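Local coordinates for protein catechol 1,2 dioxygenase (Acinetobacter radioresistens, PDB 2XSU) that probably catalyses the intradiol cleavage of catechol by O2 to cis,cis-muconate, as a homodimer with a bound ferric iron in each subunit, at residues L50-Q53 against P54-W58; T208-A211 against L212-K215. The protein carries 1 engineered substitution. All coordinates share one frame; numbering follows the deposited sequence.

Contact 1 of 2, residues L50-Q53 against P54-W58. With PIE (1,2-diacyl-sn-glycero-3-phosphoinositol), chain C.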
ATOM      1  N   LEU A  50      -7.846  -9.729  16.577  1.00 13.68           N
ATOM      2  CA  LEU A  50      -7.749  -8.406  17.182  1.00 13.96           C
ATOM      3  C   LEU A  50      -9.077  -7.621  17.126  1.00 13.77           C
ATOM      4  O   LEU A  50      -9.130  -6.448  17.515  1.00 14.24           O
ATOM      5  CB  LEU A  50      -6.575  -7.635  16.522  1.00 14.07           C
ATOM      6  CG  LEU A  50      -5.168  -7.895  17.046  1.00 15.14           C
ATOM      7  CD1 LEU A  50      -4.747  -9.308  16.868  1.00 17.08           C
ATOM      8  CD2 LEU A  50      -4.179  -6.985  16.328  1.00 14.69           C
ATOM      9  N   ASP A  51     -10.115  -8.280  16.581  1.00 14.14           N
ATOM     10  CA  ASP A  51     -11.441  -7.686  16.326  1.00 14.23           C
ATOM     11  C   ASP A  51     -11.312  -6.309  15.665  1.00 13.62           C
ATOM     12  O   ASP A  51     -11.786  -5.274  16.170  1.00 14.50           O
ATOM     13  CB  ASP A  51     -12.252  -7.625  17.627  1.00 15.45           C
ATOM     14  CG  ASP A  51     -13.722  -7.306  17.388  1.00 16.62           C
ATOM     15  OD1 ASP A  51     -14.256  -7.567  16.269  1.00 16.62           O
ATOM     16  OD2 ASP A  51     -14.357  -6.806  18.349  1.00 20.23           O
ATOM     17  N   ILE A  52     -10.602  -6.296  14.536  1.00 12.60           N
ATOM     18  CA  ILE A  52     -10.348  -5.077  13.777  1.00 12.89           C
ATOM     19  C   ILE A  52     -11.645  -4.652  13.070  1.00 12.72           C
ATOM     20  O   ILE A  52     -12.257  -5.431  12.332  1.00 14.42           O
ATOM     21  CB  ILE A  52      -9.167  -5.240  12.787  1.00 12.43           C
ATOM     22  CG1 ILE A  52      -7.940  -5.796  13.544  1.00 12.30           C
ATOM     23  CG2 ILE A  52      -8.848  -3.885  12.120  1.00 12.48           C
ATOM     24  CD1 ILE A  52      -6.659  -5.937  12.640  1.00 12.20           C
ATOM     25  N   GLN A  53     -12.044  -3.418  13.346  1.00 13.75           N
ATOM     26  CA  GLN A  53     -13.322  -2.857  12.887  1.00 14.40           C
ATOM     27  C   GLN A  53     -13.198  -2.305  11.475  1.00 13.82           C
ATOM     28  O   GLN A  53     -12.088  -1.966  11.036  1.00 13.07           O
ATOM     29  CB  GLN A  53     -13.776  -1.760  13.859  1.00 15.58           C
ATOM     30  CG  GLN A  53     -14.042  -2.292  15.262  1.00 18.46           C
ATOM     31  CD  GLN A  53     -15.102  -3.381  15.263  1.00 22.58           C
ATOM     32  OE1 GLN A  53     -14.829  -4.525  15.643  1.00 27.15           O
ATOM     33  NE2 GLN A  53     -16.300  -3.054  14.773  1.00 22.97           N
ATOM     34  N   PRO A  54     -14.312  -2.219  10.718  1.00 13.11           N
ATOM     35  CA  PRO A  54     -14.202  -1.693   9.369  1.00 12.49           C
ATOM     36  C   PRO A  54     -13.520  -0.319   9.323  1.00 13.28           C
ATOM     37  O   PRO A  54     -12.699  -0.087   8.473  1.00 13.15           O
ATOM     38  CB  PRO A  54     -15.662  -1.618   8.896  1.00 14.00           C
ATOM     39  CG  PRO A  54     -16.302  -2.702   9.630  1.00 12.96           C
ATOM     40  CD  PRO A  54     -15.708  -2.618  11.010  1.00 12.69           C
ATOM     41  N   SER A  55     -13.830   0.563  10.268  1.00 13.44           N
ATOM     42  CA  SER A  55     -13.233   1.889  10.267  1.00 13.80           C
ATOM     43  C   SER A  55     -11.712   1.810  10.389  1.00 12.54           C
ATOM     44  O   SER A  55     -11.008   2.618   9.773  1.00 13.56           O
ATOM     45  CB  SER A  55     -13.814   2.724  11.399  1.00 14.52           C
ATOM     46  OG  SER A  55     -15.194   2.975  11.140  0.50 16.02           O
ATOM     47  N   GLU A  56     -11.228   0.840  11.175  1.00 12.67           N
ATOM     48  CA  GLU A  56      -9.781   0.601  11.324  1.00 12.48           C
ATOM     49  C   GLU A  56      -9.136   0.075  10.029  1.00 11.94           C
ATOM     50  O   GLU A  56      -8.075   0.535   9.613  1.00 12.11           O
ATOM     51  CB  GLU A  56      -9.519  -0.364  12.482  1.00 11.74           C
ATOM     52  CG  GLU A  56      -9.876   0.280  13.815  1.00 13.94           C
ATOM     53  CD  GLU A  56      -9.750  -0.656  14.990  1.00 16.91           C
ATOM     54  OE1 GLU A  56     -10.212  -1.813  14.914  1.00 15.69           O
ATOM     55  OE2 GLU A  56      -9.194  -0.226  16.025  1.00 19.15           O
ATOM     56  N   VAL A  57      -9.802  -0.863   9.358  1.00 11.65           N
ATOM     57  CA  VAL A  57      -9.301  -1.365   8.092  1.00 11.36           C
ATOM     58  C   VAL A  57      -9.207  -0.239   7.059  1.00 11.03           C
ATOM     59  O   VAL A  57      -8.184  -0.076   6.390  1.00 10.66           O
ATOM     60  CB  VAL A  57     -10.188  -2.523   7.557  1.00 10.63           C
ATOM     61  CG1 VAL A  57      -9.765  -2.956   6.161  1.00 11.91           C
ATOM     62  CG2 VAL A  57     -10.135  -3.714   8.512  1.00 12.26           C
ATOM     63  N   TRP A  58     -10.253   0.586   6.945  1.00  9.86           N
ATOM     64  CA  TRP A  58     -10.230   1.688   5.985  1.00 10.60           C
ATOM     65  C   TRP A  58      -9.136   2.689   6.325  1.00 11.44           C
ATOM     66  O   TRP A  58      -8.453   3.153   5.438  1.00 11.48           O
ATOM     67  CB  TRP A  58     -11.603   2.381   5.874  1.00 10.72           C
ATOM     68  CG  TRP A  58     -12.680   1.470   5.347  1.00 13.18           C
ATOM     69  CD1 TRP A  58     -13.892   1.254   5.925  1.00 13.90           C
ATOM     70  CD2 TRP A  58     -12.644   0.646   4.171  1.00 15.32           C
ATOM     71  NE1 TRP A  58     -14.611   0.339   5.201  1.00 15.49           N
ATOM     72  CE2 TRP A  58     -13.884  -0.030   4.101  1.00 15.41           C
ATOM     73  CE3 TRP A  58     -11.694   0.432   3.158  1.00 17.44           C
ATOM     74  CZ2 TRP A  58     -14.206  -0.922   3.062  1.00 16.26           C
ATOM     75  CZ3 TRP A  58     -12.009  -0.449   2.121  1.00 17.30           C
ATOM     76  CH2 TRP A  58     -13.271  -1.118   2.082  1.00 17.64           C
TER
HETATM   77  P   PIE C1308      -1.894   9.589  10.650  1.00 20.00           P
HETATM   78  O11 PIE C1308      -3.105   9.988  11.352  1.00 20.00           O
HETATM   79  O12 PIE C1308      -1.458   8.000  10.968  1.00 20.00           O
HETATM   80  O13 PIE C1308      -0.658  10.527  11.438  1.00 20.00           O
HETATM   81  O14 PIE C1308      -1.660   9.997   9.260  1.00 20.00           O
HETATM   82  C1  PIE C1308      -3.110   9.028  12.556  1.00 80.67           C
HETATM   83  C2  PIE C1308      -4.023   7.907  12.015  1.00 77.32           C
HETATM   84  C3  PIE C1308      -3.176   6.629  12.067  1.00 75.40           C
HETATM   85  O31 PIE C1308      -3.439   5.718  10.980  1.00 72.79           O
HETATM   86  O32 PIE C1308      -1.317   5.147  10.510  1.00 70.55           O
HETATM   87  C31 PIE C1308      -2.441   4.795  10.864  1.00 70.50           C
HETATM   88  C32 PIE C1308      -2.728   3.326  11.168  1.00 68.67           C
HETATM   89  C33 PIE C1308      -2.494   2.459   9.933  1.00 66.70           C
HETATM   90  C34 PIE C1308      -1.149   1.737  10.005  1.00 64.62           C
HETATM   91  C35 PIE C1308      -1.274   0.320   9.448  1.00 63.53           C
HETATM   92  C36 PIE C1308      -0.064  -0.055   8.597  1.00 61.97           C
HETATM   93  C37 PIE C1308       0.914  -0.900   9.411  1.00 61.26           C
HETATM   94  C38 PIE C1308       1.714  -1.831   8.503  1.00 60.57           C
HETATM   95  C39 PIE C1308       2.072  -2.992   9.183  1.00 59.82           C
HETATM   96  C40 PIE C1308       2.398  -4.183   8.535  1.00 59.21           C
HETATM   97  C41 PIE C1308       2.404  -4.313   7.152  1.00 59.05           C
HETATM   98  C42 PIE C1308       3.838  -4.384   6.613  1.00 59.32           C
HETATM   99  O21 PIE C1308      -5.326   7.761  12.716  1.00 75.51           O
HETATM  100  O22 PIE C1308      -4.762   8.114  14.890  1.00 73.97           O
HETATM  101  C21 PIE C1308      -5.336   7.416  14.052  1.00 73.43           C
HETATM  102  C22 PIE C1308      -6.129   6.201  14.569  1.00 70.93           C
HETATM  103  C23 PIE C1308      -6.217   4.965  13.671  1.00 67.11           C
HETATM  104  C24 PIE C1308      -7.069   3.874  14.337  1.00 63.53           C
HETATM  105  C25 PIE C1308      -6.275   2.579  14.531  1.00 59.85           C
HETATM  106  C26 PIE C1308      -6.028   1.890  13.189  1.00 56.97           C
HETATM  107  C27 PIE C1308      -5.329   0.548  13.373  1.00 54.61           C
HETATM  108  C28 PIE C1308      -4.638   0.108  12.081  1.00 52.89           C
HETATM  109  C29 PIE C1308      -5.546  -0.804  11.255  1.00 50.99           C
HETATM  110  C47 PIE C1308      -4.795  -1.459  10.096  1.00 49.61           C
HETATM  111  C48 PIE C1308      -5.751  -2.333   9.288  1.00 48.75           C
HETATM  112  C49 PIE C1308      -4.996  -3.396   8.489  1.00 49.03           C
HETATM  113  C50 PIE C1308      -5.578  -3.582   7.083  1.00 49.08           C
HETATM  114  C51 PIE C1308      -4.797  -2.800   6.013  1.00 49.20           C
HETATM  115  C1' PIE C1308      -1.581  13.132   7.315  1.00 20.00           C
HETATM  116  C2' PIE C1308      -3.045  13.453   7.321  1.00 20.00           C
HETATM  117  C3' PIE C1308      -3.608  13.127   8.716  1.00 20.00           C
HETATM  118  C4' PIE C1308      -3.353  11.725   9.091  1.00 20.00           C
HETATM  119  C5' PIE C1308      -1.859  11.384   9.023  1.00 20.00           C
HETATM  120  C6' PIE C1308      -1.325  11.655   7.593  1.00 20.00           C
HETATM  121  O1' PIE C1308      -1.039  13.367   6.004  1.00 20.00           O
HETATM  122  O2' PIE C1308      -3.296  14.821   7.049  1.00 20.00           O
HETATM  123  O3' PIE C1308      -5.015  13.401   8.764  1.00 20.00           O
HETATM  124  O4' PIE C1308      -4.257  10.665   9.320  1.00 20.00           O
HETATM  125  O6' PIE C1308       0.086  11.401   7.562  1.00 20.00           O
HETATM  126  C52 PIE C1308      -3.289  -3.108   6.003  1.00 49.63           C
HETATM  127  C53 PIE C1308      -2.967  -4.369   5.204  1.00 50.58           C
HETATM  128  C54 PIE C1308      -3.251  -4.181   3.710  1.00 51.61           C
HETATM  129  C55 PIE C1308      -2.147  -4.810   2.856  1.00 52.69           C
HETATM  130  C43 PIE C1308       4.358  -3.005   6.179  1.00 58.88           C
HETATM  131  C44 PIE C1308       5.023  -3.047   4.803  1.00 58.19           C
HETATM  132  C45 PIE C1308       6.366  -2.318   4.834  1.00 57.28           C
HETATM  133  C46 PIE C1308       6.333  -1.099   3.923  1.00 57.13           C

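Contact 2 of 2, residues T208-A211 against L212-K215. With PIE (1,2-diacyl-sn-glycero-3-phosphoinositol), chain C.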
ATOM      1  N   THR A 208       4.300  10.449   5.681  1.00 14.14           N
ATOM      2  CA  THR A 208       3.574   9.303   6.204  1.00 13.24           C
ATOM      3  C   THR A 208       4.384   8.403   7.139  1.00 12.83           C
ATOM      4  O   THR A 208       3.848   7.883   8.110  1.00 12.60           O
ATOM      5  CB  THR A 208       2.977   8.428   5.064  1.00 12.87           C
ATOM      6  OG1 THR A 208       4.007   8.091   4.141  1.00 13.37           O
ATOM      7  CG2 THR A 208       1.868   9.204   4.308  1.00 15.27           C
ATOM      8  N   THR A 209       5.677   8.232   6.853  1.00 12.12           N
ATOM      9  CA  THR A 209       6.495   7.374   7.698  1.00 11.39           C
ATOM     10  C   THR A 209       6.626   7.954   9.119  1.00 11.21           C
ATOM     11  O   THR A 209       6.361   7.257  10.117  1.00 11.27           O
ATOM     12  CB  THR A 209       7.882   7.063   7.047  1.00 10.36           C
ATOM     13  OG1 THR A 209       7.670   6.544   5.719  1.00 12.66           O
ATOM     14  CG2 THR A 209       8.610   6.013   7.882  1.00  9.90           C
ATOM     15  N   GLN A 210       6.959   9.245   9.204  1.00 11.90           N
ATOM     16  CA  GLN A 210       7.057   9.900  10.506  1.00 12.71           C
ATOM     17  C   GLN A 210       5.709   9.940  11.222  1.00 13.15           C
ATOM     18  O   GLN A 210       5.652   9.782  12.439  1.00 13.63           O
ATOM     19  CB  GLN A 210       7.676  11.299  10.383  1.00 14.00           C
ATOM     20  CG  GLN A 210       8.153  11.840  11.751  1.00 15.45           C
ATOM     21  CD  GLN A 210       9.207  10.946  12.405  1.00 18.88           C
ATOM     22  OE1 GLN A 210      10.246  10.700  11.812  1.00 18.55           O
ATOM     23  NE2 GLN A 210       8.933  10.441  13.616  1.00 19.65           N
ATOM     24  N   ALA A 211       4.612  10.082  10.468  1.00 13.07           N
ATOM     25  CA  ALA A 211       3.302  10.049  11.111  1.00 13.79           C
ATOM     26  C   ALA A 211       3.084   8.745  11.869  1.00 13.52           C
ATOM     27  O   ALA A 211       2.577   8.740  13.002  1.00 14.24           O
ATOM     28  CB  ALA A 211       2.191  10.270  10.073  1.00 14.03           C
ATOM     29  N   LEU A 212       3.440   7.618  11.250  1.00 12.08           N
ATOM     30  CA  LEU A 212       3.241   6.344  11.896  1.00 12.63           C
ATOM     31  C   LEU A 212       4.268   6.159  13.033  1.00 11.74           C
ATOM     32  O   LEU A 212       3.910   5.723  14.139  1.00 12.72           O
ATOM     33  CB  LEU A 212       3.301   5.203  10.866  1.00 12.79           C
ATOM     34  CG  LEU A 212       3.201   3.795  11.459  1.00 12.33           C
ATOM     35  CD1 LEU A 212       1.891   3.558  12.242  1.00 13.95           C
ATOM     36  CD2 LEU A 212       3.264   2.781  10.313  1.00 14.93           C
ATOM     37  N   LEU A 213       5.531   6.524  12.786  1.00 12.66           N
ATOM     38  CA  LEU A 213       6.534   6.451  13.857  1.00 12.89           C
ATOM     39  C   LEU A 213       6.109   7.263  15.084  1.00 13.69           C
ATOM     40  O   LEU A 213       6.281   6.818  16.219  1.00 13.81           O
ATOM     41  CB  LEU A 213       7.909   6.902  13.362  1.00 13.05           C
ATOM     42  CG  LEU A 213       8.605   6.025  12.311  1.00 11.90           C
ATOM     43  CD1 LEU A 213       9.806   6.789  11.698  1.00 14.93           C
ATOM     44  CD2 LEU A 213       9.047   4.663  12.893  1.00 12.10           C
ATOM     45  N   ASN A 214       5.523   8.427  14.870  1.00 14.29           N
ATOM     46  CA  ASN A 214       4.990   9.201  15.998  1.00 15.64           C
ATOM     47  C   ASN A 214       3.984   8.437  16.850  1.00 15.91           C
ATOM     48  O   ASN A 214       4.063   8.503  18.089  1.00 16.59           O
ATOM     49  CB  ASN A 214       4.391  10.534  15.522  1.00 15.76           C
ATOM     50  CG  ASN A 214       5.440  11.526  15.066  1.00 17.22           C
ATOM     51  OD1 ASN A 214       6.628  11.366  15.332  1.00 16.74           O
ATOM     52  ND2 ASN A 214       5.002  12.564  14.365  1.00 18.71           N
ATOM     53  N   LYS A 215       3.060   7.696  16.198  1.00 15.87           N
ATOM     54  CA  LYS A 215       2.083   6.863  16.908  1.00 16.43           C
ATOM     55  C   LYS A 215       2.745   5.721  17.687  1.00 16.14           C
ATOM     56  O   LYS A 215       2.209   5.263  18.705  1.00 17.55           O
ATOM     57  CB  LYS A 215       1.052   6.300  15.930  1.00 16.74           C
ATOM     58  CG  LYS A 215       0.207   7.359  15.222  1.00 18.53           C
ATOM     59  CD  LYS A 215      -0.823   7.965  16.171  1.00 23.73           C
ATOM     60  CE  LYS A 215      -1.653   9.040  15.482  1.00 28.08           C
ATOM     61  NZ  LYS A 215      -2.805   9.473  16.320  1.00 30.95           N
TER
HETATM   62  P   PIE C1308      -1.894   9.589  10.650  1.00 20.00           P
HETATM   63  O11 PIE C1308      -3.105   9.988  11.352  1.00 20.00           O
HETATM   64  O12 PIE C1308      -1.458   8.000  10.968  1.00 20.00           O
HETATM   65  O13 PIE C1308      -0.658  10.527  11.438  1.00 20.00           O
HETATM   66  O14 PIE C1308      -1.660   9.997   9.260  1.00 20.00           O
HETATM   67  C1  PIE C1308      -3.110   9.028  12.556  1.00 80.67           C
HETATM   68  C2  PIE C1308      -4.023   7.907  12.015  1.00 77.32           C
HETATM   69  C3  PIE C1308      -3.176   6.629  12.067  1.00 75.40           C
HETATM   70  O31 PIE C1308      -3.439   5.718  10.980  1.00 72.79           O
HETATM   71  O32 PIE C1308      -1.317   5.147  10.510  1.00 70.55           O
HETATM   72  C31 PIE C1308      -2.441   4.795  10.864  1.00 70.50           C
HETATM   73  C32 PIE C1308      -2.728   3.326  11.168  1.00 68.67           C
HETATM   74  C33 PIE C1308      -2.494   2.459   9.933  1.00 66.70           C
HETATM   75  C34 PIE C1308      -1.149   1.737  10.005  1.00 64.62           C
HETATM   76  C35 PIE C1308      -1.274   0.320   9.448  1.00 63.53           C
HETATM   77  C36 PIE C1308      -0.064  -0.055   8.597  1.00 61.97           C
HETATM   78  C37 PIE C1308       0.914  -0.900   9.411  1.00 61.26           C
HETATM   79  C38 PIE C1308       1.714  -1.831   8.503  1.00 60.57           C
HETATM   80  C39 PIE C1308       2.072  -2.992   9.183  1.00 59.82           C
HETATM   81  C40 PIE C1308       2.398  -4.183   8.535  1.00 59.21           C
HETATM   82  C41 PIE C1308       2.404  -4.313   7.152  1.00 59.05           C
HETATM   83  C42 PIE C1308       3.838  -4.384   6.613  1.00 59.32           C
HETATM   84  O21 PIE C1308      -5.326   7.761  12.716  1.00 75.51           O
HETATM   85  O22 PIE C1308      -4.762   8.114  14.890  1.00 73.97           O
HETATM   86  C21 PIE C1308      -5.336   7.416  14.052  1.00 73.43           C
HETATM   87  C22 PIE C1308      -6.129   6.201  14.569  1.00 70.93           C
HETATM   88  C23 PIE C1308      -6.217   4.965  13.671  1.00 67.11           C
HETATM   89  C24 PIE C1308      -7.069   3.874  14.337  1.00 63.53           C
HETATM   90  C25 PIE C1308      -6.275   2.579  14.531  1.00 59.85           C
HETATM   91  C26 PIE C1308      -6.028   1.890  13.189  1.00 56.97           C
HETATM   92  C27 PIE C1308      -5.329   0.548  13.373  1.00 54.61           C
HETATM   93  C28 PIE C1308      -4.638   0.108  12.081  1.00 52.89           C
HETATM   94  C29 PIE C1308      -5.546  -0.804  11.255  1.00 50.99           C
HETATM   95  C47 PIE C1308      -4.795  -1.459  10.096  1.00 49.61           C
HETATM   96  C48 PIE C1308      -5.751  -2.333   9.288  1.00 48.75           C
HETATM   97  C49 PIE C1308      -4.996  -3.396   8.489  1.00 49.03           C
HETATM   98  C50 PIE C1308      -5.578  -3.582   7.083  1.00 49.08           C
HETATM   99  C51 PIE C1308      -4.797  -2.800   6.013  1.00 49.20           C
HETATM  100  C1' PIE C1308      -1.581  13.132   7.315  1.00 20.00           C
HETATM  101  C2' PIE C1308      -3.045  13.453   7.321  1.00 20.00           C
HETATM  102  C3' PIE C1308      -3.608  13.127   8.716  1.00 20.00           C
HETATM  103  C4' PIE C1308      -3.353  11.725   9.091  1.00 20.00           C
HETATM  104  C5' PIE C1308      -1.859  11.384   9.023  1.00 20.00           C
HETATM  105  C6' PIE C1308      -1.325  11.655   7.593  1.00 20.00           C
HETATM  106  O1' PIE C1308      -1.039  13.367   6.004  1.00 20.00           O
HETATM  107  O2' PIE C1308      -3.296  14.821   7.049  1.00 20.00           O
HETATM  108  O3' PIE C1308      -5.015  13.401   8.764  1.00 20.00           O
HETATM  109  O4' PIE C1308      -4.257  10.665   9.320  1.00 20.00           O
HETATM  110  O6' PIE C1308       0.086  11.401   7.562  1.00 20.00           O
HETATM  111  C52 PIE C1308      -3.289  -3.108   6.003  1.00 49.63           C
HETATM  112  C53 PIE C1308      -2.967  -4.369   5.204  1.00 50.58           C
HETATM  113  C54 PIE C1308      -3.251  -4.181   3.710  1.00 51.61           C
HETATM  114  C55 PIE C1308      -2.147  -4.810   2.856  1.00 52.69           C
HETATM  115  C43 PIE C1308       4.358  -3.005   6.179  1.00 58.88           C
HETATM  116  C44 PIE C1308       5.023  -3.047   4.803  1.00 58.19           C
HETATM  117  C45 PIE C1308       6.366  -2.318   4.834  1.00 57.28           C
HETATM  118  C46 PIE C1308       6.333  -1.099   3.923  1.00 57.13           C

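Contact 1 of 2, residues L50-Q53 against P54-W58
The carboxylate of E56 turns back over the first turn of helix 54-69 to meet the backbone of Q53, the N-cap residue. E56 OE1 accepts the N-H of Q53 at 2.9 Å, and the N-H...O angle of 176° makes the bond practically straight. The lone pair used is the anti one, directed away from OE2. The E56 chain reaches this place because CG lies anti to its own carbonyl carbon (chi1 -68°) and CB to CD then runs extended. With the side chain of the third helical residue holding the N-H of the N-cap residue, the geometry is that of one half of a capping box. V57 N gives the first backbone bond of the turn, to Q53 O at 3.0 Å.

The apolar partners are arranged differently. I52 and E56 cross at about a right angle, and I52 CG2 comes within 3.6 Å of E56 CB. I52 CG2 also meets V57 CG2 at 3.8 Å, joining the residue before the N-cap to the fourth of the helix, the pair that defines a hydrophobic staple. Both I52 and V57 are buried. Just upstream, D51 has positive phi and ends helix 30-49 in a Schellman motif, while its OD1 forms a salt bridge to R89 of the second subunit.

On the lipid side, E56 O approaches acyl carbon C29 of the phosphoinositol at 3.3 Å, and V57 CA approaches C48 of the same lipid at 3.9 Å. E56 OE1 also forms a salt bridge to R31 of the second subunit. With a backbone N-H and an arginine on the same oxygen, the carboxylate is probably ionised, so that a single side chain fixes the N-cap backbone and joins the two subunits beside the bound lipid.

Contact 2 of 2, residues T208-A211 against L212-K215
Q210 and N214, one turn apart on helix 208-215, join their side-chain amides on the outside of the helix. Q210 starts from a CB directed away from the following turn, and two torsions correct this: CG stands anti to the backbone N (chi1 -164°), and the chain then bends at chi2. Q210 CG and CD each pass N214 OD1 at 3.9 Å. At the tip the branches part: OE1 lies beside the methyl CD1 of L213, while Q210 NE2 donates to N214 OD1 at 3.0 Å with an N-H...O angle of 165°. The acceptor lies nearly in the amide plane of Q210, whereas NE2 stands above the carbonyl plane of N214 and so is not on a lone pair; the two amide planes are 44° apart. NE2 also makes a weak hydrogen bond to R218 O.

Beneath this link run the i to i+4 backbone bonds of an alpha helix. L213 N to T209 O measures 2.9 Å and N214 N to Q210 O 2.8 Å, but K215 N to A211 O is a weak bond of 3.4 Å at the last residue of the helix. At the other end, E72 accepts hydrogen bonds from T208 N and T209 OG1.

A211, L212 and K215 meet the phosphoinositol. A211 CB touches phosphate oxygen O13 of the lipid at 3.2 Å, and L212 CD1 approaches O32, the carbonyl oxygen of one acyl ester. K215 leads its ammonium group away from the helix to donate from K215 NZ to O22 of the lipid, the other acyl ester carbonyl oxygen, at 2.8 Å. The helix is thus two-sided: on one flank two neutral amides are joined by a hydrogen bond, while a methyl, a leucine and a lysine line the lipid pocket on another, where the lysine's positive charge would probably also favour the nearby anionic head group.

How the contacts relate
Followed from the N terminus, the chain leaves helix 30-49 and at contact 1 turns through a short connection into helix 54-69, within the N-terminal family region. Contact 2 comes much later, inside helix 208-215 of the dioxygenase region, and closes no loop beyond a helical turn. The first is complete before the second begins, so they neither nest nor cross, and their nearest atoms stay about 11 Å apart. Helix 54-69 bridges them: it begins at contact 1, and its Y63 hydrogen-bonds T208 O and packs on L212. The same phosphoinositol meets both, as do neighbouring residues of the second subunit, R31 at contact 1 and I32 at contact 2.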